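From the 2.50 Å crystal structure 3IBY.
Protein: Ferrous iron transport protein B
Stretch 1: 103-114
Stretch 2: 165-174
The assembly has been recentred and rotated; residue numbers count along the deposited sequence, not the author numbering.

Stretch 1, residues 103-114: TSQLFELGKPVV
Stretch 2, residues 165-174: SQKIKPLKLS

Stretch 1 enters as the last part of a helix, with Thr 103 to Leu 106 near phi/psi -62/-44, turns through a type I beta turn from Leu 106 to Leu 109, and leaves as a strand at Val 113 and Val 114. Three backbone hydrogen bonds accompany this bend: Phe 107 N to Thr 103 O at 3.0 Å, Glu 108 N to Gln 105 O at 3.1 Å, and Leu 109 N to Leu 106 O at 2.9 Å. Stretch 2 has no regular secondary structure, but from Gln 166 to Leu 173 its phi/psi values are extended. It runs antiparallel to stretch 1: the CA atoms of Ser 104 and Leu 171 lie 6.4 Å apart, those of Glu 108 and Pro 170 5.1 Å, and those of Pro 112 and Lys 167 4.4 Å.

No hydrogen bond crosses the interface, so its 613 Å² of buried surface rests on van der Waals packing. Phe 107 and Ile 168, whose CA-to-CB bonds point toward the opposing stretch, contribute most. With chi1 -74° (m) and chi2 8°, the Phe 107 ring presents a face to Ile 168 CG2, which lies 4.0 Å from the ring centroid and 7° off the normal, a CH-pi contact. Ile 168 has chi1 -37° (m) and chi2 -146°, between wells. This conformation carries its CD1 to the strand, 3.8 Å from Val 113 CB and 3.3 Å from Val 113 O; Val 113 itself is t (-175°).

Leu 171 starts sideways, but its m,t rotamer (-60°, 167°) brings its end nearer: CD1 reaches 3.3 Å from Ser 104 CB, and CG lies 4.1 Å from Phe 107 CD2, oblique to the ring. Ser 104 is p (62°), and its OG is hydrogen-bonded to a residue just before or after one of the stretches. Glu 108 is m,t (-45°, -172°); its CG is 4.5 Å from Pro 170 CB and its OE2 4.3 Å from Leu 173 CD1, while both carboxylate oxygens are satisfied elsewhere in the structure.

At Gly 110, phi/psi of 72/21 favours glycine, and packing adds a second constraint: an ideal CB would lie 3.0 Å from Lys 167 CE, a clash. The backbone of Lys 167 sets its CB 3.2 Å from Gly 110 O, and its p,t,m,t rotamer (74°, -167°, -82°, -157°) places CE where that ideal CB of Gly 110 would lie 3.0 Å away. Beyond it, Pro 112, with a C-gamma exo ring, sets its CG 3.9 Å from Ser 165 C and its CA 3.6 Å from Gln 166 O.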

# COMPACT_ATOMS: atom_id res chain seq x y z
N THR A 103 -2.89 -1.23 2.63
CA THR A 103 -3.53 -0.46 1.58
C THR A 103 -3.82 0.94 2.04
O THR A 103 -3.60 1.90 1.31
CB THR A 103 -4.88 -1.07 1.14
OG1 THR A 103 -4.69 -2.40 0.65
CG2 THR A 103 -5.46 -0.23 0.03
N SER A 104 -4.37 1.03 3.24
CA SER A 104 -4.76 2.33 3.79
C SER A 104 -3.53 3.18 4.01
O SER A 104 -3.59 4.37 3.78
CB SER A 104 -5.50 2.14 5.11
OG SER A 104 -4.66 1.53 6.07
N GLN A 105 -2.43 2.56 4.44
CA GLN A 105 -1.14 3.26 4.58
C GLN A 105 -0.64 3.80 3.22
O GLN A 105 -0.22 4.95 3.15
CB GLN A 105 -0.07 2.37 5.25
CG GLN A 105 -0.34 1.98 6.69
CD GLN A 105 0.76 1.08 7.29
OE1 GLN A 105 1.45 0.40 6.55
NE2 GLN A 105 0.91 1.07 8.63
N LEU A 106 -0.71 2.98 2.17
CA LEU A 106 -0.33 3.37 0.79
C LEU A 106 -1.11 4.55 0.23
O LEU A 106 -0.54 5.42 -0.39
CB LEU A 106 -0.57 2.19 -0.14
CG LEU A 106 0.22 0.90 0.07
CD1 LEU A 106 -0.22 -0.13 -1.02
CD2 LEU A 106 1.73 1.10 0.02
N PHE A 107 -2.42 4.55 0.42
CA PHE A 107 -3.30 5.70 0.09
C PHE A 107 -2.87 7.01 0.72
O PHE A 107 -3.32 8.04 0.29
CB PHE A 107 -4.71 5.49 0.63
CG PHE A 107 -5.53 4.48 -0.11
CD1 PHE A 107 -4.97 3.68 -1.12
CD2 PHE A 107 -6.86 4.30 0.21
CE1 PHE A 107 -5.73 2.80 -1.80
CE2 PHE A 107 -7.62 3.36 -0.46
CZ PHE A 107 -7.04 2.62 -1.46
N GLU A 108 -2.07 6.96 1.77
CA GLU A 108 -1.57 8.17 2.42
C GLU A 108 -0.32 8.71 1.71
O GLU A 108 0.21 9.72 2.14
CB GLU A 108 -1.27 7.90 3.91
CG GLU A 108 -2.35 7.09 4.67
CD GLU A 108 -2.13 6.99 6.19
OE1 GLU A 108 -0.99 7.02 6.66
OE2 GLU A 108 -3.13 6.88 6.95
N LEU A 109 0.18 8.04 0.67
CA LEU A 109 1.28 8.60 -0.14
C LEU A 109 0.82 9.69 -1.15
O LEU A 109 1.60 10.51 -1.61
CB LEU A 109 2.00 7.49 -0.92
CG LEU A 109 2.77 6.48 -0.08
CD1 LEU A 109 2.93 5.14 -0.81
CD2 LEU A 109 4.13 7.04 0.35
N GLY A 110 -0.43 9.68 -1.53
CA GLY A 110 -0.88 10.59 -2.56
C GLY A 110 -0.38 10.23 -3.94
O GLY A 110 -0.36 11.06 -4.84
N LYS A 111 -0.00 8.99 -4.12
CA LYS A 111 0.41 8.51 -5.40
C LYS A 111 -0.74 7.60 -5.83
O LYS A 111 -1.39 7.01 -4.96
CB LYS A 111 1.72 7.70 -5.23
CG LYS A 111 2.84 8.04 -6.24
CD LYS A 111 3.96 8.84 -5.61
CE LYS A 111 4.95 9.31 -6.66
NZ LYS A 111 4.32 9.43 -8.01
N PRO A 112 -0.99 7.46 -7.14
CA PRO A 112 -2.04 6.57 -7.71
C PRO A 112 -1.92 5.10 -7.30
O PRO A 112 -0.84 4.54 -7.35
CB PRO A 112 -1.81 6.64 -9.23
CG PRO A 112 -1.12 7.96 -9.46
CD PRO A 112 -0.30 8.23 -8.19
N VAL A 113 -3.04 4.48 -6.91
CA VAL A 113 -3.06 3.08 -6.57
C VAL A 113 -4.21 2.44 -7.30
O VAL A 113 -5.25 3.05 -7.45
CB VAL A 113 -3.23 2.80 -5.05
CG1 VAL A 113 -3.13 1.31 -4.74
CG2 VAL A 113 -2.20 3.55 -4.24
N VAL A 114 -3.98 1.21 -7.75
CA VAL A 114 -4.99 0.34 -8.32
C VAL A 114 -4.87 -0.94 -7.46
O VAL A 114 -3.76 -1.34 -7.11
CB VAL A 114 -4.65 0.04 -9.80
CG1 VAL A 114 -3.22 -0.45 -9.90
CG2 VAL A 114 -5.57 -1.01 -10.38
N SER A 165 -3.87 7.46 -13.03
CA SER A 165 -3.17 8.75 -12.85
C SER A 165 -3.78 9.68 -11.77
O SER A 165 -3.18 10.70 -11.43
CB SER A 165 -3.08 9.50 -14.19
OG SER A 165 -4.32 10.07 -14.57
N GLN A 166 -4.95 9.35 -11.22
CA GLN A 166 -5.54 10.15 -10.14
C GLN A 166 -5.05 9.65 -8.80
O GLN A 166 -5.00 8.45 -8.58
CB GLN A 166 -7.06 10.07 -10.16
CG GLN A 166 -7.76 11.25 -10.81
CD GLN A 166 -9.25 11.22 -10.52
OE1 GLN A 166 -9.86 10.15 -10.48
NE2 GLN A 166 -9.83 12.39 -10.27
N LYS A 167 -4.67 10.55 -7.91
CA LYS A 167 -4.23 10.17 -6.57
C LYS A 167 -5.44 9.89 -5.67
O LYS A 167 -6.57 10.30 -5.96
CB LYS A 167 -3.31 11.24 -5.95
CG LYS A 167 -4.02 12.50 -5.50
CD LYS A 167 -3.05 13.62 -5.21
CE LYS A 167 -2.47 13.50 -3.83
NZ LYS A 167 -1.99 14.84 -3.39
N ILE A 168 -5.20 9.22 -4.56
CA ILE A 168 -6.28 8.74 -3.74
C ILE A 168 -6.33 9.47 -2.42
O ILE A 168 -5.34 10.03 -1.96
CB ILE A 168 -6.17 7.22 -3.53
CG1 ILE A 168 -5.66 6.58 -4.83
CG2 ILE A 168 -7.54 6.62 -3.10
CD1 ILE A 168 -6.20 5.23 -5.11
N LYS A 169 -7.53 9.51 -1.85
CA LYS A 169 -7.74 10.16 -0.56
C LYS A 169 -7.37 9.18 0.49
O LYS A 169 -7.70 7.99 0.36
CB LYS A 169 -9.21 10.53 -0.35
CG LYS A 169 -9.54 12.01 -0.52
CD LYS A 169 -10.64 12.53 0.48
CE LYS A 169 -10.17 12.51 1.96
NZ LYS A 169 -8.81 13.12 2.22
N PRO A 170 -6.69 9.65 1.55
CA PRO A 170 -6.59 8.77 2.71
C PRO A 170 -7.99 8.38 3.17
O PRO A 170 -8.96 9.15 2.96
CB PRO A 170 -5.90 9.63 3.78
CG PRO A 170 -5.22 10.71 3.04
CD PRO A 170 -5.92 10.89 1.70
N LEU A 171 -8.10 7.19 3.74
CA LEU A 171 -9.35 6.78 4.34
C LEU A 171 -9.65 7.70 5.51
O LEU A 171 -8.73 8.17 6.15
CB LEU A 171 -9.27 5.34 4.81
CG LEU A 171 -8.97 4.27 3.77
CD1 LEU A 171 -8.61 2.96 4.45
CD2 LEU A 171 -10.17 4.11 2.84
N LYS A 172 -10.93 7.97 5.76
CA LYS A 172 -11.32 8.87 6.85
C LYS A 172 -11.35 8.09 8.14
O LYS A 172 -12.24 7.28 8.34
CB LYS A 172 -12.68 9.52 6.58
CG LYS A 172 -12.95 10.75 7.48
CD LYS A 172 -14.37 11.40 7.28
CE LYS A 172 -14.37 12.63 6.33
NZ LYS A 172 -13.54 12.39 5.10
N LEU A 173 -10.37 8.34 9.00
CA LEU A 173 -10.16 7.61 10.24
C LEU A 173 -10.64 8.43 11.45
O LEU A 173 -10.47 9.65 11.50
CB LEU A 173 -8.67 7.26 10.43
CG LEU A 173 -8.00 6.36 9.38
CD1 LEU A 173 -6.42 6.29 9.60
CD2 LEU A 173 -8.66 5.01 9.39
N SER A 174 -11.21 7.75 12.43
CA SER A 174 -11.71 8.46 13.59
C SER A 174 -10.71 8.34 14.72
O SER A 174 -10.45 7.26 15.21
CB SER A 174 -13.07 7.93 13.99
OG SER A 174 -13.60 8.75 15.00